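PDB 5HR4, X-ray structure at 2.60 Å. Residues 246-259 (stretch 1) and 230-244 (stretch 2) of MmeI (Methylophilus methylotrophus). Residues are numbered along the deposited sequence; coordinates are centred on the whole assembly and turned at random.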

# COMPACT_ATOMS: atom_id res chain seq x y z
N ASN A 246 11.48 -32.75 43.59
CA ASN A 246 11.43 -31.72 44.61
C ASN A 246 11.21 -30.34 44.02
O ASN A 246 11.42 -29.34 44.71
CB ASN A 246 12.72 -31.72 45.43
CG ASN A 246 13.91 -31.28 44.61
OD1 ASN A 246 13.91 -31.45 43.39
ND2 ASN A 246 14.92 -30.72 45.27
N LEU A 247 10.82 -30.26 42.75
CA LEU A 247 10.63 -28.99 42.08
C LEU A 247 9.71 -28.07 42.88
O LEU A 247 8.72 -28.51 43.46
CB LEU A 247 10.06 -29.22 40.68
CG LEU A 247 9.98 -28.02 39.75
CD1 LEU A 247 11.35 -27.32 39.59
CD2 LEU A 247 9.43 -28.47 38.40
N ASP A 248 10.07 -26.78 42.92
CA ASP A 248 9.30 -25.77 43.63
C ASP A 248 7.81 -25.89 43.32
O ASP A 248 7.42 -25.95 42.15
CB ASP A 248 9.81 -24.37 43.23
CG ASP A 248 9.14 -23.23 44.01
OD1 ASP A 248 7.90 -23.09 43.96
OD2 ASP A 248 9.87 -22.46 44.67
N GLU A 249 6.99 -25.95 44.37
CA GLU A 249 5.56 -26.15 44.16
C GLU A 249 4.99 -25.09 43.22
O GLU A 249 4.23 -25.41 42.30
CB GLU A 249 4.81 -26.12 45.49
CG GLU A 249 4.84 -27.45 46.18
CD GLU A 249 4.44 -27.33 47.63
OE1 GLU A 249 3.97 -26.24 48.02
OE2 GLU A 249 4.61 -28.33 48.38
N HIS A 250 5.39 -23.84 43.42
CA HIS A 250 4.85 -22.77 42.60
C HIS A 250 5.24 -22.97 41.13
O HIS A 250 4.41 -22.74 40.24
CB HIS A 250 5.33 -21.42 43.14
CG HIS A 250 5.04 -21.20 44.60
ND1 HIS A 250 5.54 -20.14 45.32
CD2 HIS A 250 4.29 -21.92 45.48
CE1 HIS A 250 5.13 -20.20 46.57
NE2 HIS A 250 4.36 -21.27 46.70
N LEU A 251 6.47 -23.42 40.86
CA LEU A 251 6.87 -23.69 39.48
C LEU A 251 6.17 -24.93 38.94
O LEU A 251 5.77 -24.96 37.77
CB LEU A 251 8.38 -23.85 39.37
CG LEU A 251 9.27 -22.61 39.52
CD1 LEU A 251 10.72 -23.00 39.83
CD2 LEU A 251 9.20 -21.72 38.27
N ALA A 252 6.00 -25.95 39.78
CA ALA A 252 5.34 -27.18 39.34
C ALA A 252 3.88 -26.96 38.93
O ALA A 252 3.30 -27.81 38.27
CB ALA A 252 5.46 -28.25 40.44
N ALA A 253 3.28 -25.82 39.28
CA ALA A 253 1.91 -25.57 38.86
C ALA A 253 1.78 -25.23 37.38
O ALA A 253 0.66 -25.18 36.87
CB ALA A 253 1.30 -24.45 39.70
N PHE A 254 2.84 -25.03 36.70
CA PHE A 254 2.73 -24.62 35.30
C PHE A 254 2.69 -25.85 34.40
O PHE A 254 3.47 -26.77 34.58
CB PHE A 254 3.90 -23.74 34.89
CG PHE A 254 3.84 -22.36 35.44
CD1 PHE A 254 3.25 -21.34 34.71
CD2 PHE A 254 4.35 -22.08 36.68
CE1 PHE A 254 3.18 -20.06 35.23
CE2 PHE A 254 4.29 -20.81 37.20
CZ PHE A 254 3.69 -19.79 36.47
N PRO A 255 1.82 -25.86 33.40
CA PRO A 255 1.68 -27.06 32.57
C PRO A 255 2.87 -27.22 31.64
O PRO A 255 3.62 -26.28 31.39
CB PRO A 255 0.40 -26.78 31.77
CG PRO A 255 0.43 -25.24 31.60
CD PRO A 255 1.02 -24.72 32.89
N TYR A 256 2.99 -28.42 31.10
CA TYR A 256 3.89 -28.68 29.98
C TYR A 256 3.29 -28.13 28.69
O TYR A 256 2.12 -28.40 28.36
CB TYR A 256 4.16 -30.19 29.90
CG TYR A 256 4.81 -30.71 28.64
CD1 TYR A 256 6.12 -30.36 28.29
CD2 TYR A 256 4.13 -31.60 27.80
CE1 TYR A 256 6.71 -30.85 27.12
CE2 TYR A 256 4.71 -32.10 26.64
CZ TYR A 256 6.01 -31.73 26.30
OH TYR A 256 6.58 -32.23 25.13
N ILE A 257 4.08 -27.33 27.94
CA ILE A 257 3.59 -26.66 26.74
C ILE A 257 4.29 -27.17 25.47
O ILE A 257 3.64 -27.49 24.47
CB ILE A 257 3.72 -25.13 26.87
CG1 ILE A 257 3.00 -24.65 28.13
CG2 ILE A 257 3.14 -24.43 25.66
CD1 ILE A 257 1.49 -24.56 27.92
N ASN A 258 5.62 -27.18 25.47
CA ASN A 258 6.48 -27.79 24.43
C ASN A 258 6.29 -27.05 23.11
O ASN A 258 6.24 -25.81 23.09
CB ASN A 258 6.21 -29.24 24.30
CG ASN A 258 7.21 -29.95 23.39
OD1 ASN A 258 6.94 -31.07 22.94
ND2 ASN A 258 8.39 -29.31 23.12
N GLY A 259 6.21 -27.77 21.99
CA GLY A 259 6.10 -27.08 20.73
C GLY A 259 7.38 -26.36 20.35
O GLY A 259 8.18 -26.06 21.24
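Stretch 2 230-244: NTLFYVLNTPEQKRL

Stretch 2 opens within a helix that begins earlier in the chain, and continues as loop and turn to Leu-244. From Leu-232 to Asn-237 the chain runs in broadly the same direction as stretch 1 from Leu-251 to Asn-258; the CA atoms of Leu-236 and Tyr-256 are 4.7 Å apart, those of Asn-237 and Asn-258 4.5 Å. Leu-244 CA lies 5.2 Å from Leu-247 CA, where the two stretches nearly join.

Thr-231 points toward stretch 1, its CG2 4.2 Å from Leu-251 CD1. Leu-232 places CD1 over one face of the Phe-254 ring, 3.7 Å from Phe-254 CG. Val-235 also points toward stretch 1; its CG2 is 4.1 Å from Leu-247 CD2. A type I turn from Val-235 to Thr-238 follows. Leu-236 O accepts two hydrogen bonds, from Ile-257 N at 2.8 Å and Asn-258 N at 3.1 Å. Its CD2 packs 3.9 Å from Phe-254 CB and 3.8 Å from Ile-257 CG1. Asn-237 OD1 takes a weak hydrogen bond from Asn-258 ND2 at 2.9 Å. Pro-239 covers one face of the Tyr-256 ring, with Pro-239 CD 3.6 Å from Tyr-256 CE1.

The CA-to-CB bond of Arg-243 points toward stretch 1, and the guanidinium grips one carbonyl with two nitrogens: NH1 and NH2 donate to Phe-254 O at 2.7 and 2.9 Å. Its NE donates to Thr-238 O at 3.0 Å, which ties the side chain back to the turn. Finally, Leu-244 O accepts from Leu-247 N at 3.0 Å.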

# COMPACT_ATOMS: atom_id res chain seq x y z
N ASN A 230 14.00 -17.93 33.29
CA ASN A 230 14.76 -18.95 32.57
C ASN A 230 14.36 -20.35 32.99
O ASN A 230 14.18 -21.24 32.14
CB ASN A 230 16.27 -18.73 32.77
CG ASN A 230 17.11 -19.54 31.79
OD1 ASN A 230 17.60 -20.64 32.11
ND2 ASN A 230 17.29 -18.99 30.59
N THR A 231 14.18 -20.57 34.31
CA THR A 231 13.71 -21.87 34.77
C THR A 231 12.26 -22.10 34.37
O THR A 231 11.87 -23.23 34.04
CB THR A 231 13.84 -22.01 36.29
OG1 THR A 231 15.18 -21.74 36.71
CG2 THR A 231 13.48 -23.43 36.73
N LEU A 232 11.45 -21.05 34.39
CA LEU A 232 10.08 -21.18 33.91
C LEU A 232 10.08 -21.68 32.47
O LEU A 232 9.42 -22.67 32.14
CB LEU A 232 9.33 -19.86 34.05
CG LEU A 232 7.90 -19.80 33.49
CD1 LEU A 232 6.92 -20.84 34.08
CD2 LEU A 232 7.36 -18.41 33.69
N PHE A 233 10.89 -21.04 31.62
CA PHE A 233 10.97 -21.49 30.23
C PHE A 233 11.41 -22.94 30.14
O PHE A 233 11.01 -23.65 29.22
CB PHE A 233 11.93 -20.63 29.43
CG PHE A 233 11.42 -19.26 29.13
CD1 PHE A 233 10.08 -18.94 29.31
CD2 PHE A 233 12.27 -18.29 28.65
CE1 PHE A 233 9.60 -17.67 29.02
CE2 PHE A 233 11.80 -17.02 28.35
CZ PHE A 233 10.47 -16.71 28.53
N TYR A 234 12.24 -23.41 31.08
CA TYR A 234 12.62 -24.81 31.02
C TYR A 234 11.48 -25.71 31.47
O TYR A 234 11.22 -26.74 30.85
CB TYR A 234 13.90 -25.08 31.83
CG TYR A 234 14.06 -26.54 32.16
CD1 TYR A 234 14.60 -27.44 31.23
CD2 TYR A 234 13.63 -27.04 33.39
CE1 TYR A 234 14.71 -28.81 31.55
CE2 TYR A 234 13.75 -28.39 33.70
CZ TYR A 234 14.28 -29.26 32.79
OH TYR A 234 14.37 -30.59 33.14
N VAL A 235 10.76 -25.32 32.54
CA VAL A 235 9.64 -26.14 33.01
C VAL A 235 8.60 -26.31 31.92
O VAL A 235 8.20 -27.43 31.59
CB VAL A 235 9.01 -25.55 34.28
CG1 VAL A 235 7.68 -26.27 34.56
CG2 VAL A 235 9.93 -25.70 35.46
N LEU A 236 8.13 -25.19 31.35
CA LEU A 236 7.12 -25.24 30.29
C LEU A 236 7.51 -26.14 29.11
O LEU A 236 6.65 -26.39 28.25
CB LEU A 236 6.84 -23.83 29.77
CG LEU A 236 6.26 -22.82 30.76
CD1 LEU A 236 6.35 -21.43 30.17
CD2 LEU A 236 4.81 -23.17 31.11
N ASN A 237 8.76 -26.61 29.05
CA ASN A 237 9.20 -27.57 28.03
C ASN A 237 9.40 -28.97 28.59
O ASN A 237 9.72 -29.88 27.82
CB ASN A 237 10.51 -27.12 27.37
CG ASN A 237 10.73 -27.73 25.97
OD1 ASN A 237 9.78 -27.89 25.17
ND2 ASN A 237 11.99 -28.07 25.66
N THR A 238 9.20 -29.16 29.90
CA THR A 238 9.49 -30.42 30.57
C THR A 238 8.19 -31.12 30.90
O THR A 238 7.43 -30.61 31.74
CB THR A 238 10.29 -30.19 31.85
OG1 THR A 238 11.58 -29.63 31.53
CG2 THR A 238 10.48 -31.52 32.58
N PRO A 239 7.89 -32.27 30.31
CA PRO A 239 6.71 -33.03 30.73
C PRO A 239 6.76 -33.33 32.22
O PRO A 239 7.82 -33.36 32.84
CB PRO A 239 6.78 -34.31 29.89
CG PRO A 239 8.17 -34.36 29.37
CD PRO A 239 8.67 -32.96 29.27
N GLU A 240 5.58 -33.54 32.80
CA GLU A 240 5.50 -33.69 34.25
C GLU A 240 6.25 -34.91 34.74
O GLU A 240 6.71 -34.93 35.89
CB GLU A 240 4.03 -33.73 34.67
CG GLU A 240 3.25 -32.56 34.07
CD GLU A 240 2.12 -32.08 34.94
OE1 GLU A 240 1.36 -32.93 35.47
OE2 GLU A 240 1.98 -30.83 35.09
N GLN A 241 6.42 -35.92 33.89
CA GLN A 241 7.14 -37.13 34.29
C GLN A 241 8.64 -36.90 34.44
O GLN A 241 9.31 -37.69 35.11
CB GLN A 241 6.89 -38.25 33.28
N LYS A 242 9.19 -35.83 33.86
CA LYS A 242 10.63 -35.59 33.88
C LYS A 242 11.01 -34.39 34.76
O LYS A 242 12.16 -33.96 34.73
CB LYS A 242 11.16 -35.40 32.46
CG LYS A 242 10.94 -36.62 31.57
CD LYS A 242 11.21 -36.36 30.09
CE LYS A 242 11.23 -37.68 29.30
NZ LYS A 242 11.36 -37.47 27.82
N ARG A 243 10.07 -33.85 35.53
CA ARG A 243 10.40 -32.79 36.47
C ARG A 243 10.97 -33.37 37.75
O ARG A 243 10.51 -34.42 38.23
CB ARG A 243 9.16 -31.95 36.79
CG ARG A 243 8.66 -31.15 35.61
CD ARG A 243 7.21 -30.63 35.81
NE ARG A 243 6.74 -29.95 34.61
CZ ARG A 243 5.73 -29.08 34.56
NH1 ARG A 243 5.05 -28.75 35.65
NH2 ARG A 243 5.43 -28.53 33.40
N LEU A 244 11.97 -32.70 38.30
CA LEU A 244 12.56 -33.12 39.57
C LEU A 244 11.48 -33.31 40.62
O LEU A 244 10.58 -32.48 40.77
CB LEU A 244 13.59 -32.10 40.05
CG LEU A 244 14.61 -31.77 38.97
CD1 LEU A 244 15.53 -30.68 39.43
CD2 LEU A 244 15.36 -33.03 38.64